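PDB 6RX9: tetracycline repressor protein class G from Acinetobacter baumannii, which represses the tetracycline resistance gene by binding its operator DNA through a helix-turn-helix and loses affinity for it when tetracycline binds. Local coordinates for residues Glu57-Pro69 with Glu81-Tyr93. Sequence-based numbering, arbitrary orientation. Where two conformers were deposited one is given.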
loop_
_atom_site.group_PDB
_atom_site.type_symbol
_atom_site.label_atom_id
_atom_site.label_comp_id
_atom_site.label_asym_id
_atom_site.label_seq_id
_atom_site.Cartn_x
_atom_site.Cartn_y
_atom_site.Cartn_z
ATOM N N GLU A 57 -7.010 -14.489 2.607
ATOM C CA GLU A 57 -8.021 -14.944 1.613
ATOM C C GLU A 57 -9.428 -14.751 2.197
ATOM O O GLU A 57 -10.305 -14.255 1.459
ATOM C CB GLU A 57 -7.771 -16.392 1.190
ATOM C CG GLU A 57 -8.612 -16.814 -0.005
ATOM C CD GLU A 57 -8.364 -18.218 -0.533
ATOM O OE1 GLU A 57 -7.219 -18.699 -0.427
ATOM O OE2 GLU A 57 -9.320 -18.826 -1.059
ATOM N N ALA A 58 -9.631 -15.119 3.466
ATOM C CA ALA A 58 -10.919 -14.993 4.191
ATOM C C ALA A 58 -11.345 -13.521 4.257
ATOM O O ALA A 58 -12.538 -13.231 4.033
ATOM C CB ALA A 58 -10.799 -15.588 5.572
ATOM N N MET A 59 -10.405 -12.619 4.541
ATOM C CA MET A 59 -10.704 -11.191 4.833
ATOM C C MET A 59 -11.278 -10.479 3.599
ATOM O O MET A 59 -11.911 -9.431 3.796
ATOM C CB MET A 59 -9.460 -10.458 5.337
ATOM C CG MET A 59 -9.196 -10.719 6.806
ATOM S SD MET A 59 -7.910 -9.660 7.487
ATOM C CE MET A 59 -8.724 -8.067 7.402
ATOM N N LEU A 60 -11.095 -11.026 2.392
ATOM C CA LEU A 60 -11.599 -10.428 1.122
ATOM C C LEU A 60 -13.054 -10.840 0.843
ATOM O O LEU A 60 -13.551 -10.486 -0.245
ATOM C CB LEU A 60 -10.679 -10.851 -0.029
ATOM C CG LEU A 60 -9.230 -10.374 0.078
ATOM C CD1 LEU A 60 -8.443 -10.735 -1.172
ATOM C CD2 LEU A 60 -9.161 -8.876 0.335
ATOM N N ALA A 61 -13.719 -11.528 1.782
ATOM C CA ALA A 61 -15.130 -11.980 1.672
ATOM C C ALA A 61 -16.046 -10.804 1.306
ATOM O O ALA A 61 -16.834 -10.948 0.351
ATOM C CB ALA A 61 -15.566 -12.632 2.962
ATOM N N GLU A 62 -15.945 -9.690 2.042
ATOM C CA GLU A 62 -16.763 -8.454 1.862
ATOM C C GLU A 62 -16.609 -7.924 0.428
ATOM O O GLU A 62 -17.625 -7.470 -0.135
ATOM C CB GLU A 62 -16.363 -7.404 2.905
ATOM C CG GLU A 62 -16.882 -5.996 2.640
ATOM C CD GLU A 62 -18.385 -5.802 2.751
ATOM O OE1 GLU A 62 -19.085 -6.770 3.111
ATOM O OE2 GLU A 62 -18.854 -4.675 2.483
ATOM N N ARG A 63 -15.398 -7.978 -0.137
ATOM C CA ARG A 63 -15.096 -7.448 -1.497
ATOM C C ARG A 63 -15.769 -8.321 -2.566
ATOM O O ARG A 63 -16.227 -7.753 -3.576
ATOM C CB ARG A 63 -13.587 -7.352 -1.750
ATOM C CG ARG A 63 -13.234 -6.389 -2.876
ATOM C CD ARG A 63 -11.809 -6.483 -3.387
ATOM N NE ARG A 63 -11.535 -5.414 -4.342
ATOM C CZ ARG A 63 -10.347 -5.149 -4.887
ATOM N NH1 ARG A 63 -10.228 -4.148 -5.743
ATOM N NH2 ARG A 63 -9.286 -5.878 -4.582
ATOM N N HIS A 64 -15.842 -9.641 -2.354
ATOM C CA HIS A 64 -16.421 -10.619 -3.321
ATOM C C HIS A 64 -17.904 -10.315 -3.579
ATOM O O HIS A 64 -18.382 -10.629 -4.691
ATOM C CB HIS A 64 -16.233 -12.063 -2.837
ATOM C CG HIS A 64 -14.808 -12.455 -2.620
ATOM N ND1 HIS A 64 -13.787 -12.023 -3.446
ATOM C CD2 HIS A 64 -14.233 -13.243 -1.685
ATOM C CE1 HIS A 64 -12.643 -12.523 -3.022
ATOM N NE2 HIS A 64 -12.890 -13.274 -1.943
ATOM N N THR A 65 -18.606 -9.735 -2.598
ATOM C CA THR A 65 -20.055 -9.390 -2.680
ATOM C C THR A 65 -20.258 -8.206 -3.639
ATOM O O THR A 65 -21.387 -8.060 -4.154
ATOM C CB THR A 65 -20.648 -9.088 -1.296
ATOM O OG1 THR A 65 -20.050 -7.892 -0.795
ATOM C CG2 THR A 65 -20.451 -10.213 -0.303
ATOM N N ARG A 66 -19.215 -7.398 -3.866
ATOM C CA ARG A 66 -19.250 -6.185 -4.732
ATOM C C ARG A 66 -18.277 -6.341 -5.910
ATOM O O ARG A 66 -17.886 -5.306 -6.492
ATOM C CB ARG A 66 -18.926 -4.947 -3.887
ATOM C CG ARG A 66 -20.133 -4.361 -3.169
ATOM C CD ARG A 66 -21.013 -3.575 -4.121
ATOM N NE ARG A 66 -22.193 -3.024 -3.471
ATOM C CZ ARG A 66 -23.043 -2.168 -4.036
ATOM N NH1 ARG A 66 -22.848 -1.744 -5.275
ATOM N NH2 ARG A 66 -24.090 -1.735 -3.354
ATOM N N SER A 67 -17.927 -7.579 -6.274
ATOM C CA SER A 67 -16.939 -7.902 -7.338
ATOM C C SER A 67 -17.597 -7.867 -8.726
ATOM O O SER A 67 -16.873 -7.607 -9.704
ATOM C CB SER A 67 -16.283 -9.237 -7.078
ATOM O OG SER A 67 -17.235 -10.289 -7.118
ATOM N N LEU A 68 -18.909 -8.118 -8.812
ATOM C CA LEU A 68 -19.655 -8.235 -10.097
ATOM C C LEU A 68 -20.519 -6.995 -10.317
ATOM O O LEU A 68 -21.270 -6.593 -9.429
ATOM C CB LEU A 68 -20.509 -9.508 -10.067
ATOM C CG LEU A 68 -19.733 -10.824 -10.018
ATOM C CD1 LEU A 68 -20.682 -12.011 -9.975
ATOM C CD2 LEU A 68 -18.781 -10.945 -11.201
ATOM N N PRO A 69 -20.444 -6.350 -11.506
ATOM C CA PRO A 69 -21.336 -5.239 -11.843
ATOM C C PRO A 69 -22.817 -5.628 -11.725
ATOM O O PRO A 69 -23.182 -6.699 -12.181
ATOM C CB PRO A 69 -20.992 -4.905 -13.303
ATOM C CG PRO A 69 -19.582 -5.424 -13.484
ATOM C CD PRO A 69 -19.487 -6.639 -12.586
ATOM N N GLU A 81 -18.077 1.563 -5.213
ATOM C CA GLU A 81 -18.647 0.571 -4.261
ATOM C C GLU A 81 -17.655 -0.585 -4.074
ATOM O O GLU A 81 -17.542 -1.073 -2.935
ATOM C CB GLU A 81 -20.020 0.086 -4.731
ATOM C CG GLU A 81 -21.106 1.141 -4.610
ATOM C CD GLU A 81 -21.370 1.650 -3.200
ATOM O OE1 GLU A 81 -21.951 2.742 -3.072
ATOM O OE2 GLU A 81 -20.997 0.956 -2.232
ATOM N N ASN A 82 -16.956 -0.991 -5.137
ATOM C CA ASN A 82 -15.903 -2.042 -5.084
ATOM C C ASN A 82 -14.762 -1.561 -4.173
ATOM O O ASN A 82 -14.334 -2.333 -3.296
ATOM C CB ASN A 82 -15.388 -2.405 -6.479
ATOM C CG ASN A 82 -14.387 -3.542 -6.458
ATOM O OD1 ASN A 82 -13.182 -3.310 -6.436
ATOM N ND2 ASN A 82 -14.875 -4.772 -6.452
ATOM N N ALA A 83 -14.304 -0.319 -4.355
ATOM C CA ALA A 83 -13.205 0.283 -3.561
ATOM C C ALA A 83 -13.603 0.333 -2.080
ATOM O O ALA A 83 -12.777 -0.066 -1.233
ATOM C CB ALA A 83 -12.855 1.651 -4.094
ATOM N N LEU A 84 -14.828 0.780 -1.781
ATOM C CA LEU A 84 -15.329 0.966 -0.389
ATOM C C LEU A 84 -15.416 -0.390 0.327
ATOM O O LEU A 84 -15.085 -0.453 1.527
ATOM C CB LEU A 84 -16.687 1.675 -0.422
ATOM C CG LEU A 84 -16.638 3.161 -0.779
ATOM C CD1 LEU A 84 -18.008 3.664 -1.200
ATOM C CD2 LEU A 84 -16.101 3.984 0.385
ATOM N N SER A 85 -15.846 -1.434 -0.392
ATOM C CA SER A 85 -15.972 -2.828 0.115
ATOM C C SER A 85 -14.582 -3.396 0.434
ATOM O O SER A 85 -14.447 -4.073 1.474
ATOM C CB SER A 85 -16.713 -3.701 -0.867
ATOM O OG SER A 85 -15.917 -3.979 -2.010
ATOM N N PHE A 86 -13.598 -3.138 -0.433
ATOM C CA PHE A 86 -12.184 -3.567 -0.250
ATOM C C PHE A 86 -11.611 -2.879 0.997
ATOM O O PHE A 86 -10.980 -3.559 1.825
ATOM C CB PHE A 86 -11.371 -3.288 -1.518
ATOM C CG PHE A 86 -9.949 -3.799 -1.519
ATOM C CD1 PHE A 86 -9.593 -4.953 -0.833
ATOM C CD2 PHE A 86 -8.968 -3.146 -2.249
ATOM C CE1 PHE A 86 -8.286 -5.419 -0.856
ATOM C CE2 PHE A 86 -7.662 -3.611 -2.270
ATOM C CZ PHE A 86 -7.322 -4.745 -1.570
ATOM N N ARG A 87 -11.852 -1.572 1.150
ATOM C CA ARG A 87 -11.382 -0.789 2.325
ATOM C C ARG A 87 -11.995 -1.363 3.610
ATOM O O ARG A 87 -11.242 -1.579 4.580
ATOM C CB ARG A 87 -11.731 0.694 2.176
ATOM C CG ARG A 87 -11.326 1.531 3.380
ATOM C CD ARG A 87 -11.654 2.990 3.188
ATOM N NE ARG A 87 -11.177 3.810 4.294
ATOM C CZ ARG A 87 -11.941 4.547 5.094
ATOM N NH1 ARG A 87 -13.254 4.590 4.928
ATOM N NH2 ARG A 87 -11.383 5.256 6.060
ATOM N N THR A 88 -13.310 -1.601 3.616
ATOM C CA THR A 88 -14.058 -2.156 4.776
ATOM C C THR A 88 -13.460 -3.516 5.159
ATOM O O THR A 88 -13.245 -3.739 6.363
ATOM C CB THR A 88 -15.559 -2.258 4.475
ATOM O OG1 THR A 88 -15.997 -0.969 4.047
ATOM C CG2 THR A 88 -16.371 -2.706 5.669
ATOM N N ALA A 89 -13.183 -4.367 4.165
ATOM C CA ALA A 89 -12.629 -5.733 4.337
ATOM C C ALA A 89 -11.262 -5.669 5.030
ATOM O O ALA A 89 -11.030 -6.486 5.940
ATOM C CB ALA A 89 -12.522 -6.428 3.002
ATOM N N LEU A 90 -10.383 -4.752 4.611
ATOM C CA LEU A 90 -9.017 -4.611 5.187
ATOM C C LEU A 90 -9.097 -3.986 6.588
ATOM O O LEU A 90 -8.251 -4.341 7.428
ATOM C CB LEU A 90 -8.132 -3.781 4.250
ATOM C CG LEU A 90 -7.787 -4.434 2.911
ATOM C CD1 LEU A 90 -6.872 -3.540 2.094
ATOM C CD2 LEU A 90 -7.151 -5.804 3.110
ATOM N N LEU A 91 -10.071 -3.103 6.837
ATOM C CA LEU A 91 -10.247 -2.415 8.146
ATOM C C LEU A 91 -10.965 -3.326 9.153
ATOM O O LEU A 91 -10.927 -2.990 10.351
ATOM C CB LEU A 91 -11.034 -1.113 7.955
ATOM C CG LEU A 91 -10.257 0.067 7.366
ATOM C CD1 LEU A 91 -11.192 1.232 7.084
ATOM C CD2 LEU A 91 -9.131 0.507 8.291
ATOM N N SER A 92 -11.586 -4.424 8.701
ATOM C CA SER A 92 -12.481 -5.284 9.525
ATOM C C SER A 92 -11.686 -6.037 10.601
ATOM O O SER A 92 -12.314 -6.471 11.582
ATOM C CB SER A 92 -13.293 -6.233 8.676
ATOM O OG SER A 92 -12.480 -7.230 8.078
ATOM N N TYR A 93 -10.366 -6.184 10.437
ATOM C CA TYR A 93 -9.488 -6.884 11.413
ATOM C C TYR A 93 -8.174 -6.122 11.602
ATOM O O TYR A 93 -7.648 -5.531 10.638
ATOM C CB TYR A 93 -9.257 -8.333 10.978
ATOM C CG TYR A 93 -10.467 -9.206 11.173
ATOM C CD1 TYR A 93 -10.762 -9.737 12.416
ATOM C CD2 TYR A 93 -11.350 -9.461 10.135
ATOM C CE1 TYR A 93 -11.884 -10.519 12.624
ATOM C CE2 TYR A 93 -12.476 -10.244 10.324
ATOM C CZ TYR A 93 -12.745 -10.773 11.573
ATOM O OH TYR A 93 -13.851 -11.544 11.778
#
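Arg-63 lays its guanidinium flat on the ring of Phe-86, the planes 5° apart and CZ 3.9 Å from the ring centroid, a stacked cation-pi pair. CG stands anti to the backbone N (chi1 -160°) and the chain runs extended to NE, which carries the group across the ring. In its own plane the guanidinium meets Asn-82: NH1 donates to OD1 at 3.1 Å, NE only weakly, and Arg-63 NH1 also hydrogen-bonds Ser-138 OG. The amide's ND2 gives an almost straight bond (177°) to Arg-66 O at 3.1 Å, arriving from above the carbonyl plane, so both ends of Asn-82 are fixed. This part is close-packed, with Asn-82, Ser-85 and Phe-86 buried. Toward the DNA-binding domain, Met-59 bends at chi3 to put CE 3.6 Å from Tyr-93 CB. The solvent side is looser: exposed Glu-62 rests its CG on Ser-85 O, and Arg-66 NH2 lies 4.3 Å from Glu-81 OE2, which sits out of the guanidinium plane, so only the charges attract. Helices 48-59 and 61-64 lead from the DNA-binding domain into the all-helical TetR core; Asn-82, held here, and His-64 nearby probably bind tetracycline, consistent with one wall of the drug pocket.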